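Local coordinates for acyl-CoA dehydrogenase family protein (Porphyromonas gingivalis, PDB 2OKU) that is the C-terminal helical domain of a longer protein that probably binds FAD and oxidises acyl-CoA thioesters, at residues Thr13-Ala16 with Arg17-Glu21; Leu48-Phe51 with Val52-Lys56; Gln58-Leu61 with Asp62-Arg66. All coordinates share one frame; numbering follows the deposited sequence.

Contact 1. Residues Thr13-Ala16 with Arg17-Glu21; sequences TYIA and RIREE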
loop_
_atom_site.group_PDB
_atom_site.type_symbol
_atom_site.label_atom_id
_atom_site.label_comp_id
_atom_site.label_asym_id
_atom_site.label_seq_id
_atom_site.Cartn_x
_atom_site.Cartn_y
_atom_site.Cartn_z
ATOM N N THR A 13 7.855 7.801 15.646
ATOM C CA THR A 13 7.344 9.028 15.033
ATOM C C THR A 13 6.140 8.776 14.101
ATOM O O THR A 13 5.189 9.571 14.081
ATOM C CB THR A 13 8.457 9.769 14.254
ATOM O OG1 THR A 13 8.907 8.949 13.189
ATOM C CG2 THR A 13 9.663 10.150 15.170
ATOM N N TYR A 14 6.144 7.663 13.356
ATOM C CA TYR A 14 4.979 7.331 12.530
ATOM C C TYR A 14 3.790 6.859 13.351
ATOM O O TYR A 14 2.639 7.103 12.985
ATOM C CB TYR A 14 5.291 6.241 11.521
ATOM C CG TYR A 14 6.138 6.649 10.360
ATOM C CD1 TYR A 14 5.602 7.402 9.316
ATOM C CD2 TYR A 14 7.471 6.268 10.275
ATOM C CE1 TYR A 14 6.377 7.754 8.213
ATOM C CE2 TYR A 14 8.252 6.614 9.187
ATOM C CZ TYR A 14 7.704 7.347 8.160
ATOM O OH TYR A 14 8.491 7.684 7.076
ATOM N N ILE A 15 4.077 6.160 14.436
ATOM C CA ILE A 15 3.045 5.730 15.386
ATOM C C ILE A 15 2.308 6.962 15.932
ATOM O O ILE A 15 1.069 6.980 16.018
ATOM C CB ILE A 15 3.678 4.887 16.542
ATOM C CG1 ILE A 15 4.429 3.631 16.023
ATOM C CG2 ILE A 15 2.610 4.518 17.638
ATOM C CD1 ILE A 15 3.693 2.798 15.062
ATOM N N ALA A 16 3.074 8.011 16.265
ATOM C CA ALA A 16 2.503 9.273 16.771
ATOM C C ALA A 16 1.664 9.956 15.685
ATOM O O ALA A 16 0.538 10.401 15.964
ATOM C CB ALA A 16 3.607 10.215 17.295
ATOM N N ARG A 17 2.164 9.998 14.449
ATOM C CA ARG A 17 1.399 10.614 13.359
ATOM C C ARG A 17 0.078 9.850 13.086
ATOM O O ARG A 17 -1.007 10.462 12.882
ATOM C CB ARG A 17 2.219 10.746 12.068
ATOM C CG ARG A 17 1.432 11.545 11.032
ATOM C CD ARG A 17 2.247 11.996 9.862
ATOM N NE ARG A 17 1.450 12.941 9.078
ATOM C CZ ARG A 17 1.814 13.443 7.906
ATOM N NH1 ARG A 17 2.976 13.117 7.358
ATOM N NH2 ARG A 17 0.998 14.278 7.279
ATOM N N ILE A 18 0.175 8.525 13.094
ATOM C CA ILE A 18 -0.989 7.687 12.947
ATOM C C ILE A 18 -2.030 8.040 14.016
ATOM O O ILE A 18 -3.201 8.264 13.703
ATOM C CB ILE A 18 -0.626 6.187 13.066
ATOM C CG1 ILE A 18 0.019 5.727 11.733
ATOM C CG2 ILE A 18 -1.898 5.366 13.454
ATOM C CD1 ILE A 18 0.660 4.348 11.783
ATOM N N ARG A 19 -1.608 8.097 15.264
ATOM C CA ARG A 19 -2.552 8.295 16.352
ATOM C C ARG A 19 -3.084 9.727 16.431
ATOM O O ARG A 19 -4.269 9.942 16.704
ATOM C CB ARG A 19 -1.923 7.882 17.678
ATOM C CG ARG A 19 -1.757 6.405 17.776
ATOM C CD ARG A 19 -0.867 6.025 18.919
ATOM N NE ARG A 19 -0.783 4.591 19.026
ATOM C CZ ARG A 19 0.093 3.939 19.781
ATOM N NH1 ARG A 19 0.978 4.598 20.514
ATOM N NH2 ARG A 19 0.056 2.615 19.804
ATOM N N GLU A 20 -2.212 10.692 16.160
ATOM C CA GLU A 20 -2.525 12.111 16.345
ATOM C C GLU A 20 -3.189 12.735 15.121
ATOM O O GLU A 20 -3.968 13.677 15.267
ATOM C CB GLU A 20 -1.251 12.891 16.780
ATOM C CG GLU A 20 -0.732 12.450 18.148
ATOM C CD GLU A 20 0.726 12.894 18.493
ATOM O OE1 GLU A 20 1.286 13.815 17.867
ATOM O OE2 GLU A 20 1.309 12.290 19.430
ATOM N N GLU A 21 -2.924 12.215 13.923
ATOM C CA GLU A 21 -3.502 12.735 12.689
ATOM C C GLU A 21 -4.388 11.716 11.970
ATOM O O GLU A 21 -5.591 11.939 11.803
ATOM C CB GLU A 21 -2.424 13.221 11.714
ATOM C CG GLU A 21 -3.010 13.809 10.437
ATOM C CD GLU A 21 -1.963 14.331 9.440
ATOM O OE1 GLU A 21 -0.809 14.548 9.845
ATOM O OE2 GLU A 21 -2.331 14.548 8.260
#
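Ile15 and Arg19 lie side by side and point the same way, one helical turn apart. The CG2 methyl of Ile15 sits over the centre of one face of the Arg19 guanidinium, 3.3 Å from Arg19 NH1. With CG1 beside the backbone N (chi1 -58°), CG2 is left anti to that N and faces the guanidinium. The Arg19 chain runs extended along the isoleucine. Its NH2 forms salt bridges with Glu46 and Asp43. The methyl therefore packs against a guanidinium that bridges to acidic groups of helix 32-53. The extended Glu20 side chain passes beside Ala16, with OE2 3.8 Å from Ala16 CB. Ile18 lays CG1 3.2 Å from Tyr14 O, the carbonyl that accepts from Ile18 N at 2.8 Å. Arg17 grips Glu21 side-on: NE, at 2.9 Å, and NH2 both reach Glu21 OE1 from the same face of the carboxylate. This salt bridge also spans one turn. Tyr14 turns to the second subunit, where its OH bonds to Asp88 and its ring stacks on Phe91. The arrangement is typical of an amphipathic alpha helix, with i to i+4 pairs on its surface and Ile15 and Ile18 packed against neighbouring helices of an all-helical domain.

Contact 2. Residues Leu48-Phe51 with Val52-Lys56; sequences LIAF and VTEQK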
loop_
_atom_site.group_PDB
_atom_site.type_symbol
_atom_site.label_atom_id
_atom_site.label_comp_id
_atom_site.label_asym_id
_atom_site.label_seq_id
_atom_site.Cartn_x
_atom_site.Cartn_y
_atom_site.Cartn_z
ATOM N N LEU A 48 5.827 -4.779 19.054
ATOM C CA LEU A 48 6.967 -5.585 18.555
ATOM C C LEU A 48 8.291 -4.819 18.675
ATOM O O LEU A 48 9.307 -5.381 19.057
ATOM C CB LEU A 48 6.752 -6.036 17.108
ATOM C CG LEU A 48 7.783 -7.057 16.617
ATOM C CD1 LEU A 48 7.620 -8.393 17.385
ATOM C CD2 LEU A 48 7.668 -7.275 15.090
ATOM N N ILE A 49 8.257 -3.518 18.375
ATOM C CA ILE A 49 9.436 -2.676 18.576
ATOM C C ILE A 49 9.875 -2.728 20.038
ATOM O O ILE A 49 11.065 -2.926 20.293
ATOM C CB ILE A 49 9.173 -1.218 18.135
ATOM C CG1 ILE A 49 9.022 -1.200 16.611
ATOM C CG2 ILE A 49 10.312 -0.263 18.633
ATOM C CD1 ILE A 49 8.366 0.083 16.008
ATOM N N ALA A 50 8.920 -2.572 20.971
ATOM C CA ALA A 50 9.185 -2.675 22.427
ATOM C C ALA A 50 9.750 -4.033 22.815
ATOM O O ALA A 50 10.683 -4.111 23.625
ATOM C CB ALA A 50 7.923 -2.382 23.247
ATOM N N PHE A 51 9.178 -5.093 22.260
ATOM C CA PHE A 51 9.674 -6.454 22.494
ATOM C C PHE A 51 11.181 -6.558 22.211
ATOM O O PHE A 51 11.926 -7.174 22.990
ATOM C CB PHE A 51 8.874 -7.485 21.684
ATOM C CG PHE A 51 9.468 -8.861 21.703
ATOM C CD1 PHE A 51 9.161 -9.744 22.728
ATOM C CD2 PHE A 51 10.354 -9.261 20.723
ATOM C CE1 PHE A 51 9.728 -11.032 22.764
ATOM C CE2 PHE A 51 10.916 -10.527 20.740
ATOM C CZ PHE A 51 10.608 -11.417 21.752
ATOM N N VAL A 52 11.621 -5.955 21.116
ATOM C CA VAL A 52 13.038 -5.985 20.710
ATOM C C VAL A 52 13.901 -4.995 21.521
ATOM O O VAL A 52 14.927 -5.390 22.101
ATOM C CB VAL A 52 13.218 -5.698 19.189
ATOM C CG1 VAL A 52 14.709 -5.612 18.817
ATOM C CG2 VAL A 52 12.504 -6.771 18.320
ATOM N N THR A 53 13.480 -3.733 21.582
ATOM C CA THR A 53 14.270 -2.688 22.261
ATOM C C THR A 53 14.436 -2.956 23.754
ATOM O O THR A 53 15.502 -2.712 24.308
ATOM C CB THR A 53 13.703 -1.257 22.053
ATOM O OG1 THR A 53 12.386 -1.148 22.617
ATOM C CG2 THR A 53 13.700 -0.891 20.588
ATOM N N GLU A 54 13.419 -3.513 24.400
ATOM C CA GLU A 54 13.510 -3.747 25.843
ATOM C C GLU A 54 14.503 -4.851 26.221
ATOM O O GLU A 54 14.864 -4.978 27.398
ATOM C CB GLU A 54 12.136 -4.015 26.443
ATOM C CG GLU A 54 11.246 -2.757 26.399
ATOM C CD GLU A 54 9.817 -2.987 26.874
ATOM O OE1 GLU A 54 9.483 -4.108 27.322
ATOM O OE2 GLU A 54 9.031 -2.024 26.791
ATOM N N GLN A 55 14.946 -5.643 25.241
ATOM C CA GLN A 55 16.001 -6.624 25.480
ATOM C C GLN A 55 17.389 -5.987 25.659
ATOM O O GLN A 55 18.336 -6.665 26.083
ATOM C CB GLN A 55 16.017 -7.676 24.363
ATOM C CG GLN A 55 14.725 -8.498 24.349
ATOM C CD GLN A 55 14.676 -9.545 23.274
ATOM O OE1 GLN A 55 15.575 -10.380 23.158
ATOM N NE2 GLN A 55 13.607 -9.538 22.490
ATOM N N LYS A 56 17.509 -4.710 25.312
ATOM C CA LYS A 56 18.752 -3.955 25.445
ATOM C C LYS A 56 19.916 -4.727 24.821
ATOM O O LYS A 56 20.987 -4.901 25.423
ATOM C CB LYS A 56 19.028 -3.635 26.919
ATOM C CG LYS A 56 17.930 -2.801 27.601
ATOM C CD LYS A 56 18.091 -2.870 29.109
ATOM C CE LYS A 56 17.318 -1.790 29.859
ATOM N NZ LYS A 56 17.604 -1.903 31.337
#
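Val52 meets Leu48 near the C-terminal end of helix 32-53, where the chain enters a type I beta turn from Thr53 to Lys56. The backbone bonds of Val52, Thr53 and Glu54 reach back one turn. Val52 N donates to Leu48 O at 3.2 Å, with a weak second bond to Ile49 O. The Val52 methyl CG2 lies 4.1 Å from Phe51 CD2. Val52 also packs on Val113 of helix 92-115, and Ile49 faces Leu68 and Thr72 of helix 58-87. This end of the helix thus packs against helices 58-87 and 92-115.

Thr53 follows. Its N makes a nearly straight bond to Ile49 O, 2.9 Å long with an N-H...O angle of 175°. Its CG2 methyl meets Ile49 CG2 at 4.0 Å, the two side chains running obliquely to each other. Glu54 N continues the helical pattern to Ala50 O. The extended Glu54 side chain runs beside Ala50, with OE2 3.7 Å from Ala50 CB.

Gln55 reaches back with its side chain instead. CG is anti to its own carbonyl carbon (chi1 -64°), and the extended chain then carries the amide back over Phe51. The amide stands steeply to the Phe51 ring, the planes 76° apart. Gln55 NE2 donates to Phe51 O at 2.9 Å from above the carbonyl plane. The same nitrogen lies over one face of the ring, offset toward the rim, 3.4 Å from Phe51 CE2. Lys56 has positive phi and turns the chain out of the helix; Lys56 N bonds to Thr53 O across the turn at 3.0 Å.

Contact 3. Residues Gln58-Leu61 with Asp62-Arg66; sequences QELL and DFQAR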
loop_
_atom_site.group_PDB
_atom_site.type_symbol
_atom_site.label_atom_id
_atom_site.label_comp_id
_atom_site.label_asym_id
_atom_site.label_seq_id
_atom_site.Cartn_x
_atom_site.Cartn_y
_atom_site.Cartn_z
ATOM N N GLN A 58 21.956 -4.629 21.429
ATOM C CA GLN A 58 22.223 -3.863 20.230
ATOM C C GLN A 58 22.361 -4.724 18.976
ATOM O O GLN A 58 21.903 -4.332 17.900
ATOM C CB GLN A 58 23.480 -3.004 20.382
ATOM C CG GLN A 58 23.687 -2.070 19.177
ATOM C CD GLN A 58 22.459 -1.193 18.896
ATOM O OE1 GLN A 58 22.025 -0.433 19.769
ATOM N NE2 GLN A 58 21.880 -1.313 17.677
ATOM N N GLU A 59 22.995 -5.888 19.104
ATOM C CA GLU A 59 23.112 -6.801 17.978
ATOM C C GLU A 59 21.752 -7.271 17.472
ATOM O O GLU A 59 21.529 -7.337 16.275
ATOM C CB GLU A 59 23.939 -8.031 18.352
ATOM C CG GLU A 59 25.388 -7.710 18.575
ATOM C CD GLU A 59 26.045 -7.104 17.353
ATOM O OE1 GLU A 59 25.747 -7.548 16.223
ATOM O OE2 GLU A 59 26.865 -6.177 17.526
ATOM N N LEU A 60 20.873 -7.612 18.401
ATOM C CA LEU A 60 19.514 -8.027 18.077
ATOM C C LEU A 60 18.779 -6.901 17.364
ATOM O O LEU A 60 18.118 -7.137 16.364
ATOM C CB LEU A 60 18.746 -8.436 19.331
ATOM C CG LEU A 60 17.327 -8.993 19.091
ATOM C CD1 LEU A 60 17.342 -10.314 18.299
ATOM C CD2 LEU A 60 16.636 -9.187 20.410
ATOM N N LEU A 61 18.892 -5.676 17.879
ATOM C CA LEU A 61 18.192 -4.542 17.256
ATOM C C LEU A 61 18.680 -4.348 15.846
ATOM O O LEU A 61 17.909 -4.141 14.954
ATOM C CB LEU A 61 18.385 -3.245 18.062
ATOM C CG LEU A 61 17.732 -1.979 17.490
ATOM C CD1 LEU A 61 16.208 -2.176 17.312
ATOM C CD2 LEU A 61 18.015 -0.765 18.394
ATOM N N ASP A 62 19.993 -4.392 15.645
ATOM C CA ASP A 62 20.555 -4.252 14.321
ATOM C C ASP A 62 20.063 -5.349 13.371
ATOM O O ASP A 62 19.761 -5.101 12.198
ATOM C CB ASP A 62 22.086 -4.297 14.412
ATOM C CG ASP A 62 22.659 -3.106 15.140
ATOM O OD1 ASP A 62 21.951 -2.073 15.295
ATOM O OD2 ASP A 62 23.825 -3.202 15.580
ATOM N N PHE A 63 19.991 -6.575 13.880
ATOM C CA PHE A 63 19.534 -7.725 13.075
ATOM C C PHE A 63 18.046 -7.597 12.663
ATOM O O PHE A 63 17.663 -7.944 11.543
ATOM C CB PHE A 63 19.758 -9.010 13.871
ATOM C CG PHE A 63 19.263 -10.224 13.192
ATOM C CD1 PHE A 63 19.922 -10.735 12.075
ATOM C CD2 PHE A 63 18.126 -10.878 13.664
ATOM C CE1 PHE A 63 19.441 -11.885 11.431
ATOM C CE2 PHE A 63 17.632 -12.015 13.028
ATOM C CZ PHE A 63 18.287 -12.529 11.914
ATOM N N GLN A 64 17.226 -7.117 13.596
ATOM C CA GLN A 64 15.780 -7.002 13.413
ATOM C C GLN A 64 15.348 -5.662 12.857
ATOM O O GLN A 64 14.158 -5.454 12.601
ATOM C CB GLN A 64 15.063 -7.229 14.743
ATOM C CG GLN A 64 15.322 -8.567 15.450
ATOM C CD GLN A 64 14.845 -9.794 14.684
ATOM O OE1 GLN A 64 14.717 -9.773 13.457
ATOM N NE2 GLN A 64 14.618 -10.897 15.413
ATOM N N ALA A 65 16.292 -4.743 12.666
ATOM C CA ALA A 65 15.960 -3.368 12.229
ATOM C C ALA A 65 15.061 -3.268 11.011
ATOM O O ALA A 65 14.033 -2.585 11.052
ATOM C CB ALA A 65 17.250 -2.512 12.017
ATOM N N ARG A 66 15.430 -3.934 9.923
ATOM C CA ARG A 66 14.643 -3.877 8.706
ATOM C C ARG A 66 13.230 -4.450 8.921
ATOM O O ARG A 66 12.264 -3.913 8.383
ATOM C CB ARG A 66 15.331 -4.612 7.590
ATOM C CG ARG A 66 14.572 -4.606 6.315
ATOM C CD ARG A 66 15.223 -5.496 5.286
ATOM N NE ARG A 66 16.505 -4.983 4.809
ATOM C CZ ARG A 66 17.174 -5.532 3.794
ATOM N NH1 ARG A 66 16.665 -6.600 3.172
ATOM N NH2 ARG A 66 18.337 -5.012 3.383
#
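Asp62 meets Gln58 through both its backbone and its side chain, one turn along the start of helix 58-87. Asp62 N donates to Gln58 O at 3.0 Å in a regular helical bond. Beside it, Gln58 NE2 approaches Asp62 OD1 at 2.5 Å. This bond is weak by its angle, 130°, and the short distance is doubtful. The amide and carboxylate planes are 40° apart. Gln58 gets there by bending at chi2 (55°), which swings the amide toward the aspartate.

Leu61 packs on Val3 of helix 2-5, as do Gln58 and Asp62. Ala65 CB lies 3.4 Å from Leu61 O. Leu60 pairs with Gln64, also one turn apart. Leu60 CD1 lies 3.9 Å from Gln64 CG, and the two side chains run across one another. Gln64 N donates to Leu60 O at 2.9 Å. The Gln64 chain is bent, and its OE1 accepts from Arg67.

The polar pair Gln58/Asp62 and the aliphatic pair Leu60/Gln64 overlap in sequence; the first is at most weakly bonded. Near the helix start the dipole may ease the negative charge of Asp62, while Glu59 OE2, 4.7 Å from Asp62 OD2, would probably work against it.

In the fold
From the N terminus, contact 1 comes first, on helix 13-22. Contact 2 follows at the end of helix 32-53, and contact 3 opens helix 58-87. Each joins adjacent turns of one continuous stretch, so none closes a long loop. They follow in series, without nesting or crossing. Contact 1 stands apart, its centre about 19 Å from that of contact 2 and about 23 Å from that of contact 3. Contacts 2 and 3 touch across the short connection between their helices: Val52 CG1 lies 4.0 Å from Leu61 CA. Together they mark where the chain reverses, while the helix of contact 1 packs, through Ile15 and Ile18, on helices 32-53 and 58-87.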